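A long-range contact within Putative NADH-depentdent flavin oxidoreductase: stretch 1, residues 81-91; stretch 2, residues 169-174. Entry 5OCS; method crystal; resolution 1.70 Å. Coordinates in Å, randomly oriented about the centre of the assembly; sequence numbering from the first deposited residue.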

ATOM      1  N   ALA D  81      -1.674 -11.781 -16.742  1.00 11.63           N
ATOM      2  CA  ALA D  81      -2.139 -10.695 -15.845  1.00 11.49           C
ATOM      3  C   ALA D  81      -1.554 -10.843 -14.445  1.00 11.39           C
ATOM      4  O   ALA D  81      -1.043  -9.892 -13.859  1.00 12.65           O
ATOM      5  CB  ALA D  81      -3.665 -10.651 -15.779  1.00 11.49           C
ATOM      6  N   LEU D  82      -1.567 -12.051 -13.931  1.00 11.15           N
ATOM      7  CA  LEU D  82      -0.929 -12.287 -12.623  1.00 11.53           C
ATOM      8  C   LEU D  82       0.600 -12.116 -12.668  1.00 10.54           C
ATOM      9  O   LEU D  82       1.200 -11.561 -11.738  1.00 10.66           O
ATOM     10  CB  LEU D  82      -1.344 -13.655 -12.081  1.00 11.88           C
ATOM     11  CG  LEU D  82      -0.989 -14.000 -10.640  1.00 13.40           C
ATOM     12  CD1 LEU D  82      -1.454 -12.966  -9.634  1.00 13.58           C
ATOM     13  CD2 LEU D  82      -1.579 -15.366 -10.314  1.00 13.50           C
ATOM     14  N   GLY D  83       1.216 -12.547 -13.767  1.00 10.74           N
ATOM     15  CA  GLY D  83       2.654 -12.393 -13.983  1.00 11.16           C
ATOM     16  C   GLY D  83       3.085 -10.933 -13.933  1.00 11.41           C
ATOM     17  O   GLY D  83       4.177 -10.631 -13.375  1.00 12.00           O
ATOM     18  N   ARG D  84       2.253 -10.024 -14.465  1.00 11.90           N
ATOM     19  CA  ARG D  84       2.577  -8.580 -14.396  1.00 13.41           C
ATOM     20  C   ARG D  84       2.641  -8.085 -12.957  1.00 11.77           C
ATOM     21  O   ARG D  84       3.570  -7.372 -12.572  1.00 13.18           O
ATOM     22  CB  ARG D  84       1.588  -7.745 -15.179  1.00 15.54           C
ATOM     23  CG  ARG D  84       1.749  -7.891 -16.689  1.00 19.89           C
ATOM     24  CD  ARG D  84       0.895  -6.850 -17.469  1.00 22.80           C
ATOM     25  NE  ARG D  84      -0.504  -7.256 -17.599  1.00 27.06           N
ATOM     26  CZ  ARG D  84      -0.984  -8.130 -18.507  1.00 30.48           C
ATOM     27  NH1 ARG D  84      -2.274  -8.424 -18.499  1.00 29.40           N
ATOM     28  NH2 ARG D  84      -0.191  -8.730 -19.409  1.00 32.62           N
ATOM     29  N   VAL D  85       1.685  -8.512 -12.157  1.00 10.84           N
ATOM     30  CA  VAL D  85       1.672  -8.187 -10.725  1.00 11.15           C
ATOM     31  C   VAL D  85       2.870  -8.786 -10.018  1.00 10.80           C
ATOM     32  O   VAL D  85       3.581  -8.091  -9.260  1.00  9.59           O
ATOM     33  CB  VAL D  85       0.369  -8.674 -10.051  1.00 11.92           C
ATOM     34  CG1 VAL D  85       0.396  -8.375  -8.566  1.00 12.29           C
ATOM     35  CG2 VAL D  85      -0.834  -7.967 -10.652  1.00 12.41           C
ATOM     36  N   LEU D  86       3.116 -10.076 -10.237  1.00 10.50           N
ATOM     37  CA  LEU D  86       4.265 -10.716  -9.573  1.00 10.78           C
ATOM     38  C   LEU D  86       5.595 -10.070  -9.938  1.00 10.26           C
ATOM     39  O   LEU D  86       6.479  -9.977  -9.124  1.00 10.41           O
ATOM     40  CB  LEU D  86       4.345 -12.218  -9.922  1.00 11.78           C
ATOM     41  CG  LEU D  86       3.210 -13.048  -9.375  1.00 12.58           C
ATOM     42  CD1 LEU D  86       3.157 -14.407 -10.076  1.00 13.52           C
ATOM     43  CD2 LEU D  86       3.363 -13.228  -7.860  1.00 14.53           C
ATOM     44  N   GLY D  87       5.748  -9.623 -11.179  1.00  9.47           N
ATOM     45  CA  GLY D  87       7.023  -9.040 -11.586  1.00  9.91           C
ATOM     46  C   GLY D  87       7.344  -7.752 -10.825  1.00  9.78           C
ATOM     47  O   GLY D  87       8.514  -7.481 -10.470  1.00 10.46           O
ATOM     48  N   ALA D  88       6.306  -6.983 -10.537  1.00  9.49           N
ATOM     49  CA  ALA D  88       6.427  -5.773  -9.728  1.00  9.39           C
ATOM     50  C   ALA D  88       6.788  -6.142  -8.289  1.00  9.15           C
ATOM     51  O   ALA D  88       7.648  -5.537  -7.640  1.00 10.17           O
ATOM     52  CB  ALA D  88       5.131  -5.050  -9.720  1.00  9.60           C
ATOM     53  N   VAL D  89       6.101  -7.139  -7.768  1.00  8.62           N
ATOM     54  CA  VAL D  89       6.475  -7.651  -6.450  1.00  8.49           C
ATOM     55  C   VAL D  89       7.944  -8.037  -6.386  1.00  8.77           C
ATOM     56  O   VAL D  89       8.670  -7.626  -5.459  1.00  8.06           O
ATOM     57  CB  VAL D  89       5.570  -8.790  -5.980  1.00  8.43           C
ATOM     58  CG1 VAL D  89       6.138  -9.516  -4.751  1.00  8.68           C
ATOM     59  CG2 VAL D  89       4.165  -8.268  -5.710  1.00  8.76           C
ATOM     60  N   ARG D  90       8.398  -8.846  -7.335  1.00  8.48           N
ATOM     61  CA  ARG D  90       9.789  -9.266  -7.354  1.00  9.38           C
ATOM     62  C   ARG D  90      10.835  -8.157  -7.493  1.00  9.75           C
ATOM     63  O   ARG D  90      11.954  -8.273  -6.957  1.00  9.47           O
ATOM     64  CB  ARG D  90      10.038 -10.338  -8.419  1.00  9.77           C
ATOM     65  CG  ARG D  90       9.175 -11.591  -8.348  1.00 10.75           C
ATOM     66  CD  ARG D  90       9.044 -12.225  -6.990  1.00 11.35           C
ATOM     67  NE  ARG D  90       8.389 -13.556  -7.080  1.00 11.44           N
ATOM     68  CZ  ARG D  90       8.279 -14.378  -6.031  1.00 12.18           C
ATOM     69  NH1 ARG D  90       8.678 -13.988  -4.819  1.00 12.16           N
ATOM     70  NH2 ARG D  90       7.752 -15.587  -6.190  1.00 12.20           N
ATOM     71  N   ASN D  91      10.455  -7.078  -8.140  1.00  9.68           N
ATOM     72  CA  ASN D  91      11.327  -5.907  -8.235  1.00 10.76           C
ATOM     73  C   ASN D  91      11.559  -5.223  -6.926  1.00 10.21           C
ATOM     74  O   ASN D  91      12.561  -4.543  -6.799  1.00 10.24           O
ATOM     75  CB  ASN D  91      10.733  -4.901  -9.258  1.00 12.15           C
ATOM     76  CG  ASN D  91      11.115  -5.231 -10.671  1.00 14.34           C
ATOM     77  OD1 ASN D  91      12.156  -5.834 -10.914  1.00 16.50           O
ATOM     78  ND2 ASN D  91      10.306  -4.779 -11.619  1.00 15.18           N
ATOM     79  N   ARG D 169       5.238 -21.944 -13.279  1.00 10.20           N
ATOM     80  CA  ARG D 169       5.842 -21.167 -14.389  1.00 10.90           C
ATOM     81  C   ARG D 169       5.930 -19.661 -14.088  1.00  9.86           C
ATOM     82  O   ARG D 169       6.853 -18.986 -14.512  1.00  9.90           O
ATOM     83  CB  ARG D 169       5.010 -21.358 -15.643  1.00 11.33           C
ATOM     84  CG  ARG D 169       5.621 -20.782 -16.901  1.00 12.53           C
ATOM     85  CD  ARG D 169       5.109 -21.485 -18.139  1.00 13.26           C
ATOM     86  NE  ARG D 169       3.663 -21.415 -18.241  1.00 13.80           N
ATOM     87  CZ  ARG D 169       2.893 -22.226 -18.966  1.00 16.08           C
ATOM     88  NH1 ARG D 169       3.417 -23.185 -19.711  1.00 18.23           N
ATOM     89  NH2 ARG D 169       1.591 -22.053 -18.986  1.00 16.13           N
ATOM     90  N   LEU D 170       5.004 -19.175 -13.275  1.00  9.27           N
ATOM     91  CA  LEU D 170       5.040 -17.801 -12.781  1.00  9.01           C
ATOM     92  C   LEU D 170       6.068 -17.576 -11.696  1.00  8.89           C
ATOM     93  O   LEU D 170       6.279 -16.435 -11.276  1.00  9.06           O
ATOM     94  CB  LEU D 170       3.632 -17.410 -12.262  1.00  9.07           C
ATOM     95  CG  LEU D 170       2.542 -17.197 -13.313  1.00  9.23           C
ATOM     96  CD1 LEU D 170       1.178 -16.843 -12.709  1.00  9.91           C
ATOM     97  CD2 LEU D 170       2.926 -16.092 -14.257  1.00  9.26           C
ATOM     98  N   GLY D 171       6.697 -18.639 -11.206  1.00  8.32           N
ATOM     99  CA  GLY D 171       7.654 -18.501 -10.142  1.00  8.65           C
ATOM    100  C   GLY D 171       6.972 -18.380  -8.784  1.00  8.82           C
ATOM    101  O   GLY D 171       7.628 -18.041  -7.802  1.00  9.62           O
ATOM    102  N   ILE D 172       5.689 -18.750  -8.668  1.00  8.69           N
ATOM    103  CA  ILE D 172       5.049 -18.795  -7.337  1.00  8.46           C
ATOM    104  C   ILE D 172       5.741 -19.918  -6.535  1.00  9.02           C
ATOM    105  O   ILE D 172       6.080 -20.980  -7.088  1.00  8.92           O
ATOM    106  CB  ILE D 172       3.546 -18.981  -7.491  1.00  9.01           C
ATOM    107  CG1 ILE D 172       2.972 -17.764  -8.192  1.00  8.82           C
ATOM    108  CG2 ILE D 172       2.888 -19.188  -6.159  1.00  9.01           C
ATOM    109  CD1 ILE D 172       1.512 -17.801  -8.530  1.00  9.94           C
ATOM    110  N   GLU D 173       5.925 -19.685  -5.244  1.00  9.20           N
ATOM    111  CA  GLU D 173       6.844 -20.482  -4.429  1.00  9.46           C
ATOM    112  C   GLU D 173       6.172 -21.573  -3.615  1.00 10.01           C
ATOM    113  O   GLU D 173       6.853 -22.368  -2.953  1.00 10.64           O
ATOM    114  CB  GLU D 173       7.608 -19.555  -3.527  1.00  9.72           C
ATOM    115  CG  GLU D 173       8.597 -18.699  -4.314  1.00 10.13           C
ATOM    116  CD  GLU D 173       9.065 -17.480  -3.551  1.00 10.92           C
ATOM    117  OE1 GLU D 173       8.307 -16.502  -3.471  1.00 10.86           O
ATOM    118  OE2 GLU D 173      10.177 -17.548  -2.953  1.00 11.88           O
ATOM    119  N   GLY D 174       4.847 -21.633  -3.664  1.00  9.95           N
ATOM    120  CA  GLY D 174       4.114 -22.604  -2.903  1.00  9.49           C
ATOM    121  C   GLY D 174       2.638 -22.573  -3.234  1.00  9.55           C
ATOM    122  O   GLY D 174       2.125 -21.582  -3.773  1.00  8.50           O
TER
HETATM  123  O   HOH W   1       7.972 -14.910  -9.541  1.00 19.53           O

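One face of a helix does all the work here. Leu82, Gly83, Leu86 and Arg90 follow the spacing of successive helical turns and meet a short segment in which another helix has just ended and the chain runs on as loop. The contact is small, about 310 Å² counting both sides, yet it passes cleanly from a greasy end to a charged one.

The hollow comes first. Gly83 has no side chain, and the backbones draw nearest at this point, with Gly83 CA 6.0 Å from Leu170 CA. Leu170 is the bump that fits: its CB points toward the helix, and its CD2 methyl rests 3.7 Å from Gly83 CA. A CB on Gly83 would lie only 3.3 Å from Leu170 CD2, so the bare backbone is what lets the leucine settle so low. Gly87, one turn on, is a different case, since nothing of the loop comes near the place its CB would occupy.

Leu82 and Leu86 form the apolar surface beside this hollow. Leu82 CD2 meets Leu170 CD1 at 3.9 Å, while Leu86 CD1 lies 3.7 Å from Leu170 CB and 3.9 Å from Ile172 CG1. Leu86 CD1 thus sits against both Leu170 and Ile172. Ile172 sets out sideways from its backbone, but its end comes nearer, carrying Ile172 CD1 to 4.3 Å from Leu82 CD2. All of these are methyl and methylene contacts, which bury hydrocarbon and ask for no particular direction.

Between Leu170 and Ile172 the chain turns at Gly171, in a Schellman motif that closes the preceding helix. Its positive phi would jam a CB against the carbonyl oxygen of Leu170, so the backbone itself calls for glycine. Here the glycine serves the turn, whereas Gly83 makes room for a neighbor.

At the far end Arg90 reaches along the loop and reads it through the edge of its guanidinium. Arg90 NH1 and Arg90 NH2 each donate a hydrogen bond to Glu173 OE1, both at 2.9 Å, so a single carboxylate oxygen receives two donors within a salt bridge. Arg90 NH2 also makes a weak hydrogen bond to Gly171 O at 2.9 Å, its angle of 122° being far from straight. A water extends the grip, its oxygen accepting from Arg90 NE at 2.8 Å and donating to Leu170 O at 2.9 Å. The rule to read is economical: glycine for the close approach, leucines for the fill, and one arginine to fasten the chain at and just past its turn.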